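Local coordinates for protein pectate lyase (Bacillus, PDB 3VMW) that probably cleaves pectate by beta-elimination, as a secreted lyase of polysaccharide lyase family 1, at residues Gln33-Arg38 and Lys79-Ile84; Asp67-Arg72 and Arg98-His103; Ile123-Asp128 and Arg160-Ile165. All coordinates share one frame; numbering follows the deposited sequence.

Contact 1: Gln33-Arg38 and Lys79-Ile84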
loop_
_atom_site.group_PDB
_atom_site.type_symbol
_atom_site.label_atom_id
_atom_site.label_comp_id
_atom_site.label_asym_id
_atom_site.label_seq_id
_atom_site.Cartn_x
_atom_site.Cartn_y
_atom_site.Cartn_z
ATOM N N GLN A 33 6.670 -13.345 -18.633
ATOM C CA GLN A 33 6.271 -14.306 -19.658
ATOM C C GLN A 33 5.022 -15.104 -19.230
ATOM O O GLN A 33 4.140 -15.372 -20.064
ATOM C CB GLN A 33 7.432 -15.240 -20.035
ATOM C CG GLN A 33 7.191 -16.079 -21.278
ATOM C CD GLN A 33 7.797 -17.492 -21.182
ATOM O OE1 GLN A 33 8.190 -17.956 -20.097
ATOM N NE2 GLN A 33 7.857 -18.183 -22.323
ATOM N N LEU A 34 4.954 -15.505 -17.956
ATOM C CA LEU A 34 3.749 -16.179 -17.431
ATOM C C LEU A 34 2.477 -15.337 -17.559
ATOM O O LEU A 34 1.436 -15.818 -18.014
ATOM C CB LEU A 34 3.938 -16.599 -15.956
ATOM C CG LEU A 34 4.980 -17.701 -15.749
ATOM C CD1 LEU A 34 5.303 -17.836 -14.236
ATOM C CD2 LEU A 34 4.501 -19.032 -16.304
ATOM N N ILE A 35 2.568 -14.085 -17.123
ATOM C CA ILE A 35 1.482 -13.126 -17.282
ATOM C C ILE A 35 1.103 -12.945 -18.767
ATOM O O ILE A 35 -0.075 -13.010 -19.131
ATOM C CB ILE A 35 1.889 -11.785 -16.691
ATOM C CG1 ILE A 35 1.957 -11.903 -15.154
ATOM C CG2 ILE A 35 0.903 -10.672 -17.081
ATOM C CD1 ILE A 35 2.813 -10.855 -14.545
ATOM N N ASP A 36 2.093 -12.732 -19.625
ATOM C CA ASP A 36 1.775 -12.414 -21.025
ATOM C C ASP A 36 1.265 -13.652 -21.778
ATOM O O ASP A 36 0.334 -13.559 -22.588
ATOM C CB ASP A 36 2.976 -11.804 -21.738
ATOM C CG ASP A 36 3.372 -10.436 -21.166
ATOM O OD1 ASP A 36 2.573 -9.797 -20.426
ATOM O OD2 ASP A 36 4.498 -10.002 -21.467
ATOM N N ASN A 37 1.871 -14.807 -21.511
ATOM C CA ASN A 37 1.436 -16.041 -22.132
ATOM C C ASN A 37 -0.022 -16.330 -21.782
ATOM O O ASN A 37 -0.829 -16.692 -22.641
ATOM C CB ASN A 37 2.341 -17.208 -21.713
ATOM C CG ASN A 37 3.687 -17.234 -22.470
ATOM O OD1 ASN A 37 3.899 -16.493 -23.430
ATOM N ND2 ASN A 37 4.591 -18.114 -22.032
ATOM N N ARG A 38 -0.372 -16.179 -20.511
ATOM C CA ARG A 38 -1.744 -16.450 -20.106
ATOM C C ARG A 38 -2.684 -15.496 -20.814
ATOM O O ARG A 38 -3.750 -15.896 -21.294
ATOM C CB ARG A 38 -1.908 -16.334 -18.590
ATOM C CG ARG A 38 -3.269 -16.818 -18.082
ATOM C CD ARG A 38 -3.462 -16.510 -16.578
ATOM N NE ARG A 38 -3.516 -15.057 -16.369
ATOM C CZ ARG A 38 -4.252 -14.458 -15.444
ATOM N NH1 ARG A 38 -4.995 -15.192 -14.613
ATOM N NH2 ARG A 38 -4.234 -13.117 -15.336
ATOM N N LYS A 79 -6.988 -10.392 -14.664
ATOM C CA LYS A 79 -7.648 -10.871 -13.423
ATOM C C LYS A 79 -7.012 -12.116 -12.788
ATOM O O LYS A 79 -6.326 -12.899 -13.457
ATOM C CB LYS A 79 -9.092 -11.276 -13.723
ATOM C CG LYS A 79 -9.983 -10.244 -14.369
ATOM C CD LYS A 79 -11.287 -10.920 -14.805
ATOM C CE LYS A 79 -12.127 -9.994 -15.652
ATOM N NZ LYS A 79 -13.173 -10.736 -16.422
ATOM N N ASN A 80 -7.288 -12.309 -11.497
ATOM C CA ASN A 80 -7.081 -13.591 -10.810
ATOM C C ASN A 80 -5.640 -14.058 -10.758
ATOM O O ASN A 80 -5.300 -15.087 -11.288
ATOM C CB ASN A 80 -7.968 -14.677 -11.423
ATOM C CG ASN A 80 -9.378 -14.192 -11.654
ATOM O OD1 ASN A 80 -9.913 -13.425 -10.857
ATOM N ND2 ASN A 80 -9.994 -14.632 -12.753
ATOM N N ILE A 81 -4.789 -13.286 -10.102
ATOM C CA ILE A 81 -3.396 -13.637 -10.002
ATOM C C ILE A 81 -2.996 -13.490 -8.550
ATOM O O ILE A 81 -3.455 -12.551 -7.865
ATOM C CB ILE A 81 -2.521 -12.645 -10.805
ATOM C CG1 ILE A 81 -2.852 -12.720 -12.298
ATOM C CG2 ILE A 81 -1.042 -12.944 -10.551
ATOM C CD1 ILE A 81 -2.062 -11.725 -13.149
ATOM N N SER A 82 -2.155 -14.404 -8.086
ATOM C CA SER A 82 -1.443 -14.209 -6.829
ATOM C C SER A 82 0.030 -14.258 -7.119
ATOM O O SER A 82 0.496 -15.112 -7.891
ATOM C CB SER A 82 -1.773 -15.297 -5.815
ATOM O OG SER A 82 -3.124 -15.233 -5.431
ATOM N N ILE A 83 0.755 -13.311 -6.541
ATOM C CA ILE A 83 2.208 -13.313 -6.575
ATOM C C ILE A 83 2.677 -13.489 -5.137
ATOM O O ILE A 83 2.457 -12.603 -4.297
ATOM C CB ILE A 83 2.737 -12.014 -7.140
ATOM C CG1 ILE A 83 2.363 -11.930 -8.632
ATOM C CG2 ILE A 83 4.255 -11.951 -6.960
ATOM C CD1 ILE A 83 2.602 -10.564 -9.255
ATOM N N ILE A 84 3.286 -14.638 -4.843
ATOM C CA ILE A 84 3.571 -15.004 -3.456
ATOM C C ILE A 84 5.015 -15.406 -3.304
ATOM O O ILE A 84 5.514 -16.243 -4.030
ATOM C CB ILE A 84 2.677 -16.188 -2.986
ATOM C CG1 ILE A 84 1.208 -15.848 -3.222
ATOM C CG2 ILE A 84 2.934 -16.548 -1.507
ATOM C CD1 ILE A 84 0.262 -16.928 -2.709
#
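The Arg38 guanidinium meets the strand with its edge: the carbonyl oxygen of Lys79 lies near its plane. Asn80 O and Ile81 CG1 approach it obliquely. The grip is end-on, and both terminal nitrogens share one acceptor. Arg38 NH2 donates to Lys79 O at 2.8 Å, and Arg38 NH1 donates to the same oxygen at 2.9 Å. Arg38 NH1 also makes a weak hydrogen bond to Asn80 O, at 3.3 Å. Two donors on one carbonyl oxygen limit the rotation of the guanidinium. Arg38 gets there with CG anti to the backbone N (chi1 -171°), and its chain bends at chi3 (66°). Ile81 crosses the end of this chain, and its CG1 and CD1 each come within 3.4 Å of Arg38 NH2.

The fold is the right-handed parallel beta-helix of family 1 pectate lyases. Helix 28-40 lies against its N-terminal end, and its 33-38 part runs nearly antiparallel to 79-84. The two short axes stay 11.6 Å apart, and the long Arg38 side chain reaches across to the strand backbone. Ile35 reaches toward the strand separately from the arginine, its CG1 4.5 Å from Ile81 CD1. It also packs on Ile78. With an alanine here instead of Arg38, the Lys79 carbonyl would probably lose both guanidinium donors, and a gap would be likely to open beside Ile81. Arg38 NH1 has a further acceptor in Glu46 O. The Asn80 side chain faces other partners: its OD1 accepts from Asn104 on the next coil, and its ND2 binds Asp45 O.

Contact 2: Asp67-Arg72 and Arg98-His103. With SO4 (sulfate ion), chain F.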
loop_
_atom_site.group_PDB
_atom_site.type_symbol
_atom_site.label_atom_id
_atom_site.label_comp_id
_atom_site.label_asym_id
_atom_site.label_seq_id
_atom_site.Cartn_x
_atom_site.Cartn_y
_atom_site.Cartn_z
ATOM N N ASP A 67 4.948 -5.926 -15.136
ATOM C CA ASP A 67 3.774 -5.280 -15.759
ATOM C C ASP A 67 2.565 -6.204 -15.621
ATOM O O ASP A 67 2.322 -7.061 -16.480
ATOM C CB ASP A 67 4.122 -5.016 -17.248
ATOM C CG ASP A 67 3.343 -3.840 -17.896
ATOM O OD1 ASP A 67 2.567 -3.167 -17.220
ATOM O OD2 ASP A 67 3.526 -3.629 -19.130
ATOM N N VAL A 68 1.794 -6.035 -14.556
ATOM C CA VAL A 68 0.547 -6.797 -14.393
ATOM C C VAL A 68 -0.567 -6.051 -15.113
ATOM O O VAL A 68 -1.306 -5.238 -14.518
ATOM C CB VAL A 68 0.179 -7.044 -12.891
ATOM C CG1 VAL A 68 -1.105 -7.861 -12.768
ATOM C CG2 VAL A 68 1.342 -7.766 -12.172
ATOM N N LYS A 69 -0.659 -6.319 -16.414
ATOM C CA LYS A 69 -1.507 -5.553 -17.307
ATOM C C LYS A 69 -1.856 -6.490 -18.417
ATOM O O LYS A 69 -1.038 -7.314 -18.811
ATOM C CB LYS A 69 -0.721 -4.374 -17.917
ATOM C CG LYS A 69 -1.525 -3.508 -18.900
ATOM C CD LYS A 69 -0.632 -2.458 -19.610
ATOM C CE LYS A 69 -0.155 -1.337 -18.647
ATOM N NZ LYS A 69 0.467 -0.226 -19.476
ATOM N N ASN A 70 -3.069 -6.375 -18.922
ATOM C CA ASN A 70 -3.469 -7.170 -20.091
ATOM C C ASN A 70 -2.527 -6.864 -21.249
ATOM O O ASN A 70 -2.188 -5.695 -21.495
ATOM C CB ASN A 70 -4.914 -6.820 -20.461
ATOM C CG ASN A 70 -5.469 -7.712 -21.575
ATOM O OD1 ASN A 70 -5.004 -7.654 -22.706
ATOM N ND2 ASN A 70 -6.480 -8.513 -21.252
ATOM N N HIS A 71 -2.147 -7.894 -21.991
ATOM C CA HIS A 71 -1.164 -7.742 -23.063
ATOM C C HIS A 71 -1.619 -6.773 -24.162
ATOM O O HIS A 71 -0.780 -6.131 -24.819
ATOM C CB HIS A 71 -0.796 -9.104 -23.680
ATOM C CG HIS A 71 -1.804 -9.625 -24.667
ATOM N ND1 HIS A 71 -2.992 -10.221 -24.282
ATOM C CD2 HIS A 71 -1.808 -9.619 -26.026
ATOM C CE1 HIS A 71 -3.670 -10.579 -25.358
ATOM N NE2 HIS A 71 -2.978 -10.219 -26.430
ATOM N N ARG A 72 -2.927 -6.686 -24.404
ATOM C CA ARG A 72 -3.414 -5.786 -25.469
ATOM C C ARG A 72 -3.259 -4.329 -25.029
ATOM O O ARG A 72 -3.123 -3.429 -25.880
ATOM C CB ARG A 72 -4.913 -5.947 -25.755
ATOM C CG ARG A 72 -5.433 -7.240 -26.347
ATOM C CD ARG A 72 -5.010 -7.514 -27.746
ATOM N NE ARG A 72 -5.492 -6.607 -28.785
ATOM C CZ ARG A 72 -5.036 -6.675 -30.042
ATOM N NH1 ARG A 72 -4.136 -7.611 -30.347
ATOM N NH2 ARG A 72 -5.451 -5.831 -30.997
ATOM N N ARG A 98 3.680 -3.170 -11.200
ATOM C CA ARG A 98 2.567 -2.257 -11.535
ATOM C C ARG A 98 1.288 -3.038 -11.847
ATOM O O ARG A 98 1.294 -3.933 -12.709
ATOM C CB ARG A 98 2.905 -1.345 -12.724
ATOM C CG ARG A 98 1.787 -0.280 -12.975
ATOM C CD ARG A 98 2.190 0.728 -14.052
ATOM N NE ARG A 98 2.466 0.024 -15.307
ATOM C CZ ARG A 98 3.066 0.572 -16.354
ATOM N NH1 ARG A 98 3.273 -0.158 -17.448
ATOM N NH2 ARG A 98 3.464 1.835 -16.308
ATOM N N LEU A 99 0.198 -2.720 -11.138
ATOM C CA LEU A 99 -1.119 -3.278 -11.467
ATOM C C LEU A 99 -1.886 -2.253 -12.296
ATOM O O LEU A 99 -2.176 -1.149 -11.787
ATOM C CB LEU A 99 -1.944 -3.596 -10.217
ATOM C CG LEU A 99 -1.329 -4.428 -9.076
ATOM C CD1 LEU A 99 -2.407 -5.002 -8.136
ATOM C CD2 LEU A 99 -0.484 -5.489 -9.579
ATOM N N SER A 100 -2.212 -2.608 -13.545
ATOM C CA SER A 100 -3.023 -1.713 -14.395
ATOM C C SER A 100 -4.300 -2.424 -14.801
ATOM O O SER A 100 -4.264 -3.448 -15.510
ATOM C CB SER A 100 -2.306 -1.302 -15.706
ATOM O OG SER A 100 -0.979 -0.892 -15.466
ATOM N N ASN A 101 -5.421 -1.861 -14.378
ATOM C CA ASN A 101 -6.732 -2.442 -14.635
ATOM C C ASN A 101 -6.712 -3.916 -14.271
ATOM O O ASN A 101 -7.199 -4.773 -15.026
ATOM C CB ASN A 101 -7.167 -2.216 -16.096
ATOM C CG ASN A 101 -8.663 -2.349 -16.267
ATOM O OD1 ASN A 101 -9.366 -2.556 -15.297
ATOM N ND2 ASN A 101 -9.155 -2.249 -17.506
ATOM N N ALA A 102 -6.137 -4.192 -13.092
ATOM C CA ALA A 102 -5.948 -5.564 -12.605
ATOM C C ALA A 102 -6.983 -5.815 -11.506
ATOM O O ALA A 102 -7.155 -4.995 -10.593
ATOM C CB ALA A 102 -4.543 -5.740 -12.061
ATOM N N HIS A 103 -7.681 -6.933 -11.618
ATOM C CA HIS A 103 -8.803 -7.242 -10.743
ATOM C C HIS A 103 -8.592 -8.595 -10.069
ATOM O O HIS A 103 -8.198 -9.578 -10.712
ATOM C CB HIS A 103 -10.112 -7.237 -11.545
ATOM C CG HIS A 103 -10.498 -5.878 -12.040
ATOM N ND1 HIS A 103 -9.770 -5.198 -12.999
ATOM C CD2 HIS A 103 -11.511 -5.056 -11.685
ATOM C CE1 HIS A 103 -10.332 -4.020 -13.224
ATOM N NE2 HIS A 103 -11.399 -3.918 -12.453
HETATM S S SO4 F . -1.354 0.920 -22.632
HETATM O O1 SO4 F . -1.495 2.364 -22.434
HETATM O O2 SO4 F . -1.661 0.204 -21.415
HETATM O O3 SO4 F . -2.350 0.630 -23.659
HETATM O O4 SO4 F . -0.007 0.590 -23.079
HETATM O O HOH W 1 1.161 -2.511 -15.387
HETATM O O HOH W 2 -4.846 -4.499 -17.988
#
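Lys69 lays its aliphatic chain along Ser100, with Lys69 CE 3.3 Å from Ser100 OG. Lys69 CG sits anti to the backbone N (chi1 179°), and a bend at chi3 carries Lys69 NZ to a sulfate ion, 2.9 Å from its O2. That sulfate, probably from the crystallisation liquor, also binds Lys74 N.

Beneath these chains two parallel strands of the beta-helix run in register, Asp67 beside Arg98 and Val68 beside Leu99. Val68 N donates to Arg98 O at 2.8 Å, and Val68 O accepts from Ser100 N at 2.9 Å. On the face that carries Val68 and Leu99, Val68 CB lies 3.7 Å from Leu99 CD2, and Val68 CG1 is near Ala102 CB.

On the face of Asp67 and Arg98 the two side chains lie side by side. Arg98 NH1 makes a nearly straight salt bridge to Asp67 OD1, 3.1 Å long (170°). The oxygen lies in the guanidinium plane, but the nitrogen comes from above the carboxylate plane. A water links Arg98 NE to Ser100 OG.

Lys69 NZ stands 3.5 Å from Arg98 NH1. Asp67, the sulfate and Glu119, which pairs with Arg98 NH2, probably balance this gathering of positive charge.

Contact 3: Ile123-Asp128 and Arg160-Ile165; sequences IEVTDD and RNAEYI. With SO4 (sulfate ion), chain E.
Asp128 N donates to Arg160 O at 2.8 Å, with an N-H...O angle of 146°. The bond joins two turns of the same shape: Asp127 and Asp128 on one side, Arg160 and Asn161 on the other, all with left-handed backbone angles. Such stacking of similar turns is what successive coils of a parallel beta-helix provide. Asp127 N is buried here and has no partner in the model.

Arg160 lies alongside Thr126 and Asp127. Arg160 CB is 3.5 Å from Thr126 OG1, and Arg160 CD is 3.5 Å from Asp127 OD1. The hydroxyl faces the arginine because it stands anti to the backbone N (chi1 -169°). Arg160 is extended from CG to NE, which carries its head out to a sulfate ion, probably from the crystallisation liquor. The NE bond to sulfate O3 is weak, and the still closer approach of NH2 is doubtful. Asp127 OD1 is 4.6 Å from Arg160 NE and well out of the guanidinium plane, so no N-H points at it and any attraction is probably through space.

Below the turns the contact is apolar. Val125 CG1 touches Ala162 CB at 3.9 Å and Ile165 CD1 at 4.1 Å. Met158 of strand 156-158 also packs on Val125 and Ile165. Strand 123-126 is paired in parallel with strands 97-103 and 156-158, and Ile165 opens strand 165-168 beyond the corner at Tyr164.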
loop_
_atom_site.group_PDB
_atom_site.type_symbol
_atom_site.label_atom_id
_atom_site.label_comp_id
_atom_site.label_asym_id
_atom_site.label_seq_id
_atom_site.Cartn_x
_atom_site.Cartn_y
_atom_site.Cartn_z
ATOM N N ILE A 123 5.005 -1.000 -5.268
ATOM C CA ILE A 123 3.768 -1.472 -5.891
ATOM C C ILE A 123 2.877 -0.297 -6.257
ATOM O O ILE A 123 2.510 0.513 -5.404
ATOM C CB ILE A 123 2.938 -2.406 -4.979
ATOM C CG1 ILE A 123 3.750 -3.663 -4.550
ATOM C CG2 ILE A 123 1.637 -2.831 -5.709
ATOM C CD1 ILE A 123 2.932 -4.533 -3.533
ATOM N N GLU A 124 2.553 -0.191 -7.536
ATOM C CA GLU A 124 1.718 0.913 -8.054
ATOM C C GLU A 124 0.407 0.273 -8.438
ATOM O O GLU A 124 0.396 -0.666 -9.248
ATOM C CB GLU A 124 2.363 1.476 -9.341
ATOM C CG GLU A 124 1.615 2.649 -9.961
ATOM C CD GLU A 124 1.899 3.952 -9.205
ATOM O OE1 GLU A 124 3.071 4.219 -8.864
ATOM O OE2 GLU A 124 0.949 4.689 -8.922
ATOM N N VAL A 125 -0.706 0.786 -7.908
ATOM C CA VAL A 125 -2.026 0.197 -8.183
ATOM C C VAL A 125 -2.830 1.262 -8.937
ATOM O O VAL A 125 -3.172 2.287 -8.367
ATOM C CB VAL A 125 -2.759 -0.159 -6.880
ATOM C CG1 VAL A 125 -4.050 -0.899 -7.205
ATOM C CG2 VAL A 125 -1.862 -1.075 -5.943
ATOM N N THR A 126 -3.098 1.042 -10.225
ATOM C CA THR A 126 -3.563 2.138 -11.077
ATOM C C THR A 126 -4.561 1.669 -12.162
ATOM O O THR A 126 -4.946 0.496 -12.192
ATOM C CB THR A 126 -2.365 2.956 -11.685
ATOM O OG1 THR A 126 -2.871 4.144 -12.298
ATOM C CG2 THR A 126 -1.558 2.145 -12.759
ATOM N N ASP A 127 -5.012 2.607 -12.992
ATOM C CA ASP A 127 -5.914 2.325 -14.101
ATOM C C ASP A 127 -7.120 1.465 -13.713
ATOM O O ASP A 127 -7.423 0.485 -14.388
ATOM C CB ASP A 127 -5.129 1.669 -15.263
ATOM C CG ASP A 127 -3.990 2.556 -15.766
ATOM O OD1 ASP A 127 -4.160 3.800 -15.755
ATOM O OD2 ASP A 127 -2.932 2.018 -16.148
ATOM N N ASP A 128 -7.826 1.870 -12.657
ATOM C CA ASP A 128 -9.084 1.219 -12.265
ATOM C C ASP A 128 -8.909 -0.233 -11.810
ATOM O O ASP A 128 -9.831 -1.047 -11.954
ATOM C CB ASP A 128 -10.090 1.279 -13.423
ATOM C CG ASP A 128 -10.358 2.723 -13.893
ATOM O OD1 ASP A 128 -11.433 3.264 -13.560
ATOM O OD2 ASP A 128 -9.494 3.326 -14.583
ATOM N N ARG A 160 -5.777 6.775 -10.032
ATOM C CA ARG A 160 -6.647 6.513 -11.168
ATOM C C ARG A 160 -7.721 5.486 -10.854
ATOM O O ARG A 160 -7.809 4.478 -11.541
ATOM C CB ARG A 160 -5.804 6.076 -12.401
ATOM C CG ARG A 160 -4.985 7.266 -12.933
ATOM C CD ARG A 160 -4.190 6.962 -14.216
ATOM N NE ARG A 160 -3.572 8.199 -14.665
ATOM C CZ ARG A 160 -4.147 9.067 -15.504
ATOM N NH1 ARG A 160 -5.339 8.829 -16.025
ATOM N NH2 ARG A 160 -3.514 10.169 -15.835
ATOM N N ASN A 161 -8.517 5.745 -9.805
ATOM C CA ASN A 161 -9.790 5.053 -9.598
ATOM C C ASN A 161 -9.624 3.633 -9.105
ATOM O O ASN A 161 -10.579 2.872 -9.081
ATOM C CB ASN A 161 -10.662 5.048 -10.871
ATOM C CG ASN A 161 -10.908 6.450 -11.389
ATOM O OD1 ASN A 161 -11.751 7.182 -10.854
ATOM N ND2 ASN A 161 -10.143 6.850 -12.388
ATOM N N ALA A 162 -8.436 3.308 -8.636
ATOM C CA ALA A 162 -8.233 1.996 -8.005
ATOM C C ALA A 162 -9.176 1.925 -6.810
ATOM O O ALA A 162 -9.365 2.937 -6.121
ATOM C CB ALA A 162 -6.804 1.894 -7.534
ATOM N N GLU A 163 -9.730 0.752 -6.511
ATOM C CA GLU A 163 -10.766 0.728 -5.457
ATOM C C GLU A 163 -10.867 -0.690 -4.853
ATOM O O GLU A 163 -10.500 -1.655 -5.509
ATOM C CB GLU A 163 -12.089 1.134 -6.139
ATOM C CG GLU A 163 -13.258 1.251 -5.256
ATOM C CD GLU A 163 -14.501 1.702 -5.997
ATOM O OE1 GLU A 163 -14.705 1.313 -7.182
ATOM O OE2 GLU A 163 -15.278 2.430 -5.367
ATOM N N TYR A 164 -11.366 -0.805 -3.620
ATOM C CA TYR A 164 -11.522 -2.090 -2.917
ATOM C C TYR A 164 -10.163 -2.724 -2.688
ATOM O O TYR A 164 -9.838 -3.753 -3.263
ATOM C CB TYR A 164 -12.432 -3.051 -3.684
ATOM C CG TYR A 164 -13.802 -2.464 -3.830
ATOM C CD1 TYR A 164 -14.614 -2.327 -2.703
ATOM C CD2 TYR A 164 -14.280 -2.010 -5.066
ATOM C CE1 TYR A 164 -15.866 -1.781 -2.795
ATOM C CE2 TYR A 164 -15.569 -1.443 -5.172
ATOM C CZ TYR A 164 -16.334 -1.331 -4.024
ATOM O OH TYR A 164 -17.585 -0.796 -4.050
ATOM N N ILE A 165 -9.361 -2.091 -1.847
ATOM C CA ILE A 165 -7.987 -2.519 -1.691
ATOM C C ILE A 165 -7.720 -2.640 -0.208
ATOM O O ILE A 165 -8.078 -1.749 0.557
ATOM C CB ILE A 165 -7.005 -1.429 -2.211
ATOM C CG1 ILE A 165 -7.379 -0.871 -3.611
ATOM C CG2 ILE A 165 -5.546 -1.900 -2.142
ATOM C CD1 ILE A 165 -7.246 -1.833 -4.752
HETATM S S SO4 E . -0.713 10.209 -13.368
HETATM O O1 SO4 E . 0.287 11.269 -13.430
HETATM O O2 SO4 E . -1.662 10.503 -12.287
HETATM O O3 SO4 E . -1.449 10.174 -14.623
HETATM O O4 SO4 E . -0.039 8.928 -13.149
#

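In the fold
The three contacts follow one another along the beta-helix. Contact 1 is buried at the N-terminal end and is the one that brings in a helix. Contacts 2 and 3 are partly buried and join strands and turns of the coils. Strands 78-86, 97-103 and 123-126, one from each contact, are successive neighbours in parallel pairing. Contacts 1 and 2 touch where Ile81 packs on Val68. Contacts 2 and 3 meet through Leu99, which probably bonds Glu124 and Thr126. Contacts 1 and 3 do not touch. In contact 1 an arginine serves backbone carbonyls. In contact 2 regular strand pairing carries a salt bridge. In contact 3 turns stack, and an exposed arginine reaches an ion.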